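Local coordinates for protein enoyl-CoA hydratase subunit I (PDB 2PBP) that probably acts as a hydro-lyase of the crotonase family, adding water to the double bond of enoyl-CoA thioesters in fatty-acid beta-oxidation, at residues R31-D45 against L82-T96. Sequence-based numbering, arbitrary orientation.
Sequences RQMVAEIVAAVEAFD and LNQFADWDRLSIVKT
V34 lays CG1 over one face of the W88 indole, a CH-pi contact 4.2 Å from the centroid of the five-membered ring; L82 CD1 covers one face of the R31 guanidinium, and the R90 guanidinium has V38 CG1 over one face and the E42 carboxylate at its edge. In this crotonase fold, helix 31-45 packs against strand 15-20 through I37 and V41, and helix 86-92 runs alongside helix 31-45 in much the same direction, 28° between their axes and 9.6 Å apart at closest approach. Beta-branched valines suit the interface, being short and rigid: V38 CG2 reaches L91 CG, and V41 CG1 presses tightly on V94 CG2. At the solvent-facing margin, long chains of opposite charge can span the gap: R90 grips E42 side-on, NH2 to OE1 at 2.6 Å and NE to OE2, both nearly straight, with the carboxylate turned 37° from the guanidinium plane. The bend of R90 at chi3 (66°) turns its NE edge to the acid. An alanine at E42 would remove both acceptors and is likely to leave the R90 guanidinium without its counter-charge and freer to turn. Near the start of helix 31-45, water 2 links D87 OD2 to R31 O. Toward its C-terminal end D45, an acid short enough to meet the backbone N-H of T96, receives T96 N at 2.9 Å on the syn side of OD1 but well out of the carboxylate plane, and the same oxygen accepts a very short 2.5 Å bond from T96 OG1.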
loop_
_atom_site.group_PDB
_atom_site.type_symbol
_atom_site.label_atom_id
_atom_site.label_comp_id
_atom_site.label_asym_id
_atom_site.label_seq_id
_atom_site.Cartn_x
_atom_site.Cartn_y
_atom_site.Cartn_z
ATOM N N ARG A 31 6.552 31.709 2.051
ATOM C CA ARG A 31 6.315 31.298 3.426
ATOM C C ARG A 31 4.935 31.765 3.892
ATOM O O ARG A 31 4.254 31.063 4.639
ATOM C CB ARG A 31 7.396 31.853 4.360
ATOM C CG ARG A 31 8.790 31.278 4.129
ATOM C CD ARG A 31 9.705 31.594 5.305
ATOM N NE ARG A 31 9.771 33.029 5.579
ATOM C CZ ARG A 31 10.466 33.898 4.854
ATOM N NH1 ARG A 31 11.166 33.484 3.808
ATOM N NH2 ARG A 31 10.456 35.185 5.174
ATOM N N GLN A 32 4.516 32.945 3.440
ATOM C CA GLN A 32 3.213 33.483 3.825
ATOM C C GLN A 32 2.076 32.617 3.284
ATOM O O GLN A 32 1.123 32.309 4.002
ATOM C CB GLN A 32 3.059 34.920 3.317
ATOM C CG GLN A 32 1.710 35.562 3.626
ATOM C CD GLN A 32 1.367 35.526 5.102
ATOM O OE1 GLN A 32 2.240 35.675 5.959
ATOM N NE2 GLN A 32 0.086 35.343 5.408
ATOM N N MET A 33 2.182 32.232 2.016
ATOM C CA MET A 33 1.167 31.395 1.377
ATOM C C MET A 33 1.058 30.050 2.094
ATOM O O MET A 33 -0.041 29.584 2.401
ATOM C CB MET A 33 1.525 31.175 -0.101
ATOM C CG MET A 33 0.641 30.167 -0.838
ATOM S SD MET A 33 -1.085 30.678 -1.031
ATOM C CE MET A 33 -1.013 31.456 -2.665
ATOM N N VAL A 34 2.201 29.427 2.363
ATOM C CA VAL A 34 2.211 28.140 3.051
ATOM C C VAL A 34 1.548 28.247 4.422
ATOM O O VAL A 34 0.762 27.378 4.802
ATOM C CB VAL A 34 3.654 27.608 3.219
ATOM C CG1 VAL A 34 3.649 26.319 4.043
ATOM C CG2 VAL A 34 4.271 27.361 1.846
ATOM N N ALA A 35 1.855 29.313 5.159
ATOM C CA ALA A 35 1.271 29.504 6.481
ATOM C C ALA A 35 -0.251 29.571 6.394
ATOM O O ALA A 35 -0.948 28.996 7.226
ATOM C CB ALA A 35 1.820 30.772 7.129
ATOM N N GLU A 36 -0.767 30.266 5.385
ATOM C CA GLU A 36 -2.214 30.372 5.219
ATOM C C GLU A 36 -2.820 29.014 4.877
ATOM O O GLU A 36 -3.891 28.658 5.372
ATOM C CB GLU A 36 -2.559 31.395 4.134
ATOM C CG GLU A 36 -2.308 32.836 4.565
ATOM C CD GLU A 36 -2.797 33.850 3.551
ATOM O OE1 GLU A 36 -3.962 33.740 3.117
ATOM O OE2 GLU A 36 -2.020 34.760 3.193
ATOM N N ILE A 37 -2.127 28.257 4.036
ATOM C CA ILE A 37 -2.598 26.933 3.651
ATOM C C ILE A 37 -2.663 26.045 4.890
ATOM O O ILE A 37 -3.648 25.344 5.105
ATOM C CB ILE A 37 -1.665 26.291 2.601
ATOM C CG1 ILE A 37 -1.693 27.119 1.311
ATOM C CG2 ILE A 37 -2.089 24.853 2.338
ATOM C CD1 ILE A 37 -0.576 26.803 0.319
ATOM N N VAL A 38 -1.616 26.085 5.710
ATOM C CA VAL A 38 -1.570 25.281 6.931
ATOM C C VAL A 38 -2.727 25.630 7.865
ATOM O O VAL A 38 -3.388 24.744 8.415
ATOM C CB VAL A 38 -0.241 25.493 7.695
ATOM C CG1 VAL A 38 -0.310 24.829 9.065
ATOM C CG2 VAL A 38 0.909 24.916 6.893
ATOM N N ALA A 39 -2.969 26.924 8.034
ATOM C CA ALA A 39 -4.040 27.384 8.903
ATOM C C ALA A 39 -5.397 26.904 8.392
ATOM O O ALA A 39 -6.217 26.407 9.162
ATOM C CB ALA A 39 -4.018 28.903 8.995
ATOM N N ALA A 40 -5.623 27.043 7.091
ATOM C CA ALA A 40 -6.889 26.627 6.493
ATOM C C ALA A 40 -7.079 25.116 6.574
ATOM O O ALA A 40 -8.169 24.636 6.904
ATOM C CB ALA A 40 -6.957 27.084 5.038
ATOM N N VAL A 41 -6.025 24.364 6.272
ATOM C CA VAL A 41 -6.111 22.909 6.323
ATOM C C VAL A 41 -6.340 22.398 7.745
ATOM O O VAL A 41 -7.153 21.503 7.961
ATOM C CB VAL A 41 -4.839 22.249 5.745
ATOM C CG1 VAL A 41 -4.894 20.741 5.949
ATOM C CG2 VAL A 41 -4.722 22.567 4.259
ATOM N N GLU A 42 -5.629 22.960 8.719
ATOM C CA GLU A 42 -5.811 22.515 10.092
ATOM C C GLU A 42 -7.222 22.838 10.581
ATOM O O GLU A 42 -7.795 22.087 11.366
ATOM C CB GLU A 42 -4.756 23.141 11.015
ATOM C CG GLU A 42 -3.330 22.684 10.696
ATOM C CD GLU A 42 -2.322 23.106 11.748
ATOM O OE1 GLU A 42 -2.535 24.156 12.391
ATOM O OE2 GLU A 42 -1.308 22.398 11.922
ATOM N N ALA A 43 -7.786 23.941 10.098
ATOM C CA ALA A 43 -9.138 24.331 10.487
ATOM C C ALA A 43 -10.140 23.284 9.996
ATOM O O ALA A 43 -10.996 22.826 10.754
ATOM C CB ALA A 43 -9.475 25.691 9.906
ATOM N N PHE A 44 -10.031 22.909 8.724
ATOM C CA PHE A 44 -10.923 21.903 8.159
ATOM C C PHE A 44 -10.664 20.538 8.803
ATOM O O PHE A 44 -11.584 19.741 8.974
ATOM C CB PHE A 44 -10.724 21.777 6.639
ATOM C CG PHE A 44 -11.468 22.809 5.822
ATOM C CD1 PHE A 44 -12.672 23.349 6.269
ATOM C CD2 PHE A 44 -10.992 23.189 4.569
ATOM C CE1 PHE A 44 -13.391 24.247 5.478
ATOM C CE2 PHE A 44 -11.701 24.085 3.768
ATOM C CZ PHE A 44 -12.904 24.616 4.225
ATOM N N ASP A 45 -9.408 20.271 9.150
ATOM C CA ASP A 45 -9.036 18.996 9.766
ATOM C C ASP A 45 -9.711 18.831 11.128
ATOM O O ASP A 45 -10.085 17.718 11.506
ATOM C CB ASP A 45 -7.506 18.906 9.903
ATOM C CG ASP A 45 -7.014 17.495 10.227
ATOM O OD1 ASP A 45 -7.683 16.507 9.858
ATOM O OD2 ASP A 45 -5.932 17.370 10.839
ATOM N N LEU A 82 14.483 30.656 10.793
ATOM C CA LEU A 82 13.153 30.694 10.186
ATOM C C LEU A 82 12.408 29.378 10.392
ATOM O O LEU A 82 11.210 29.378 10.670
ATOM C CB LEU A 82 13.247 30.988 8.684
ATOM C CG LEU A 82 13.406 32.452 8.265
ATOM C CD1 LEU A 82 13.590 32.538 6.754
ATOM C CD2 LEU A 82 12.186 33.244 8.701
ATOM N N ASN A 83 13.122 28.264 10.246
ATOM C CA ASN A 83 12.531 26.936 10.412
ATOM C C ASN A 83 11.202 26.864 9.659
ATOM O O ASN A 83 10.196 26.372 10.177
ATOM C CB ASN A 83 12.328 26.645 11.903
ATOM C CG ASN A 83 11.906 25.212 12.166
ATOM O OD1 ASN A 83 12.095 24.333 11.327
ATOM N ND2 ASN A 83 11.344 24.967 13.345
ATOM N N GLN A 84 11.219 27.342 8.419
ATOM C CA GLN A 84 10.025 27.386 7.582
ATOM C C GLN A 84 9.413 26.033 7.242
ATOM O O GLN A 84 8.222 25.943 6.948
ATOM C CB GLN A 84 10.333 28.127 6.278
ATOM C CG GLN A 84 11.146 27.317 5.275
ATOM C CD GLN A 84 11.751 28.189 4.189
ATOM O OE1 GLN A 84 12.627 29.006 4.460
ATOM N NE2 GLN A 84 11.281 28.022 2.955
ATOM N N PHE A 85 10.210 24.976 7.279
ATOM C CA PHE A 85 9.678 23.671 6.924
ATOM C C PHE A 85 8.872 22.999 8.025
ATOM O O PHE A 85 8.305 21.929 7.820
ATOM C CB PHE A 85 10.810 22.787 6.409
ATOM C CG PHE A 85 11.476 23.352 5.190
ATOM C CD1 PHE A 85 10.756 23.518 4.007
ATOM C CD2 PHE A 85 12.792 23.796 5.243
ATOM C CE1 PHE A 85 11.338 24.126 2.894
ATOM C CE2 PHE A 85 13.385 24.406 4.139
ATOM C CZ PHE A 85 12.656 24.572 2.961
ATOM N N ALA A 86 8.807 23.639 9.191
ATOM C CA ALA A 86 8.008 23.096 10.285
ATOM C C ALA A 86 6.549 23.184 9.844
ATOM O O ALA A 86 5.722 22.360 10.234
ATOM C CB ALA A 86 8.223 23.901 11.555
ATOM N N ASP A 87 6.235 24.188 9.027
ATOM C CA ASP A 87 4.872 24.349 8.524
ATOM C C ASP A 87 4.540 23.190 7.592
ATOM O O ASP A 87 3.404 22.723 7.548
ATOM C CB ASP A 87 4.711 25.673 7.770
ATOM C CG ASP A 87 4.285 26.814 8.674
ATOM O OD1 ASP A 87 4.060 26.569 9.880
ATOM O OD2 ASP A 87 4.168 27.955 8.178
ATOM N N TRP A 88 5.534 22.724 6.842
ATOM C CA TRP A 88 5.300 21.608 5.942
ATOM C C TRP A 88 5.087 20.331 6.746
ATOM O O TRP A 88 4.327 19.451 6.339
ATOM C CB TRP A 88 6.469 21.439 4.967
ATOM C CG TRP A 88 6.475 22.471 3.879
ATOM C CD1 TRP A 88 7.060 23.708 3.915
ATOM C CD2 TRP A 88 5.841 22.364 2.598
ATOM N NE1 TRP A 88 6.830 24.375 2.733
ATOM C CE2 TRP A 88 6.086 23.574 1.908
ATOM C CE3 TRP A 88 5.088 21.362 1.966
ATOM C CZ2 TRP A 88 5.605 23.810 0.613
ATOM C CZ3 TRP A 88 4.609 21.596 0.676
ATOM C CH2 TRP A 88 4.871 22.813 0.015
ATOM N N ASP A 89 5.746 20.230 7.895
ATOM C CA ASP A 89 5.578 19.053 8.736
ATOM C C ASP A 89 4.148 19.012 9.269
ATOM O O ASP A 89 3.581 17.941 9.456
ATOM C CB ASP A 89 6.559 19.069 9.914
ATOM C CG ASP A 89 8.009 18.953 9.475
ATOM O OD1 ASP A 89 8.275 18.294 8.445
ATOM O OD2 ASP A 89 8.884 19.506 10.172
ATOM N N ARG A 90 3.573 20.185 9.518
ATOM C CA ARG A 90 2.204 20.256 10.021
ATOM C C ARG A 90 1.240 19.730 8.965
ATOM O O ARG A 90 0.224 19.117 9.289
ATOM C CB ARG A 90 1.855 21.697 10.410
ATOM C CG ARG A 90 2.622 22.168 11.645
ATOM C CD ARG A 90 2.498 23.658 11.900
ATOM N NE ARG A 90 1.139 24.056 12.245
ATOM C CZ ARG A 90 0.832 25.200 12.846
ATOM N NH1 ARG A 90 1.791 26.059 13.170
ATOM N NH2 ARG A 90 -0.431 25.485 13.128
ATOM N N LEU A 91 1.568 19.958 7.697
ATOM C CA LEU A 91 0.724 19.483 6.608
ATOM C C LEU A 91 0.802 17.961 6.530
ATOM O O LEU A 91 -0.189 17.290 6.232
ATOM C CB LEU A 91 1.167 20.099 5.276
ATOM C CG LEU A 91 0.879 21.590 5.079
ATOM C CD1 LEU A 91 1.403 22.040 3.722
ATOM C CD2 LEU A 91 -0.623 21.840 5.175
ATOM N N SER A 92 1.984 17.426 6.820
ATOM C CA SER A 92 2.222 15.989 6.784
ATOM C C SER A 92 1.407 15.195 7.802
ATOM O O SER A 92 1.142 14.011 7.591
ATOM C CB SER A 92 3.707 15.695 7.017
ATOM O OG SER A 92 4.520 16.309 6.036
ATOM N N ILE A 93 1.008 15.831 8.901
ATOM C CA ILE A 93 0.253 15.121 9.928
ATOM C C ILE A 93 -1.260 15.339 9.936
ATOM O O ILE A 93 -1.938 14.948 10.886
ATOM C CB ILE A 93 0.805 15.429 11.338
ATOM C CG1 ILE A 93 0.623 16.910 11.671
ATOM C CG2 ILE A 93 2.272 15.039 11.406
ATOM C CD1 ILE A 93 0.800 17.265 13.146
ATOM N N VAL A 94 -1.786 15.963 8.888
ATOM C CA VAL A 94 -3.228 16.182 8.785
ATOM C C VAL A 94 -3.866 14.798 8.675
ATOM O O VAL A 94 -3.462 13.988 7.840
ATOM C CB VAL A 94 -3.564 17.031 7.545
ATOM C CG1 VAL A 94 -5.073 17.071 7.316
ATOM C CG2 VAL A 94 -3.025 18.441 7.738
ATOM N N LYS A 95 -4.852 14.516 9.520
ATOM C CA LYS A 95 -5.483 13.199 9.513
ATOM C C LYS A 95 -6.655 13.022 8.562
ATOM O O LYS A 95 -6.923 11.908 8.108
ATOM C CB LYS A 95 -5.911 12.822 10.934
ATOM C CG LYS A 95 -4.730 12.583 11.863
ATOM C CD LYS A 95 -5.172 12.070 13.218
ATOM C CE LYS A 95 -3.981 11.824 14.128
ATOM N NZ LYS A 95 -3.052 10.807 13.567
ATOM N N THR A 96 -7.346 14.110 8.256
ATOM C CA THR A 96 -8.493 14.051 7.355
ATOM C C THR A 96 -8.030 13.774 5.925
ATOM O O THR A 96 -6.972 14.242 5.509
ATOM C CB THR A 96 -9.269 15.384 7.375
ATOM O OG1 THR A 96 -9.721 15.650 8.711
ATOM C CG2 THR A 96 -10.467 15.323 6.443
HETATM O O HOH W 1 12.596 31.332 3.035
HETATM O O HOH W 2 5.416 29.233 6.252
HETATM O O HOH W 3 -1.240 19.804 11.433
#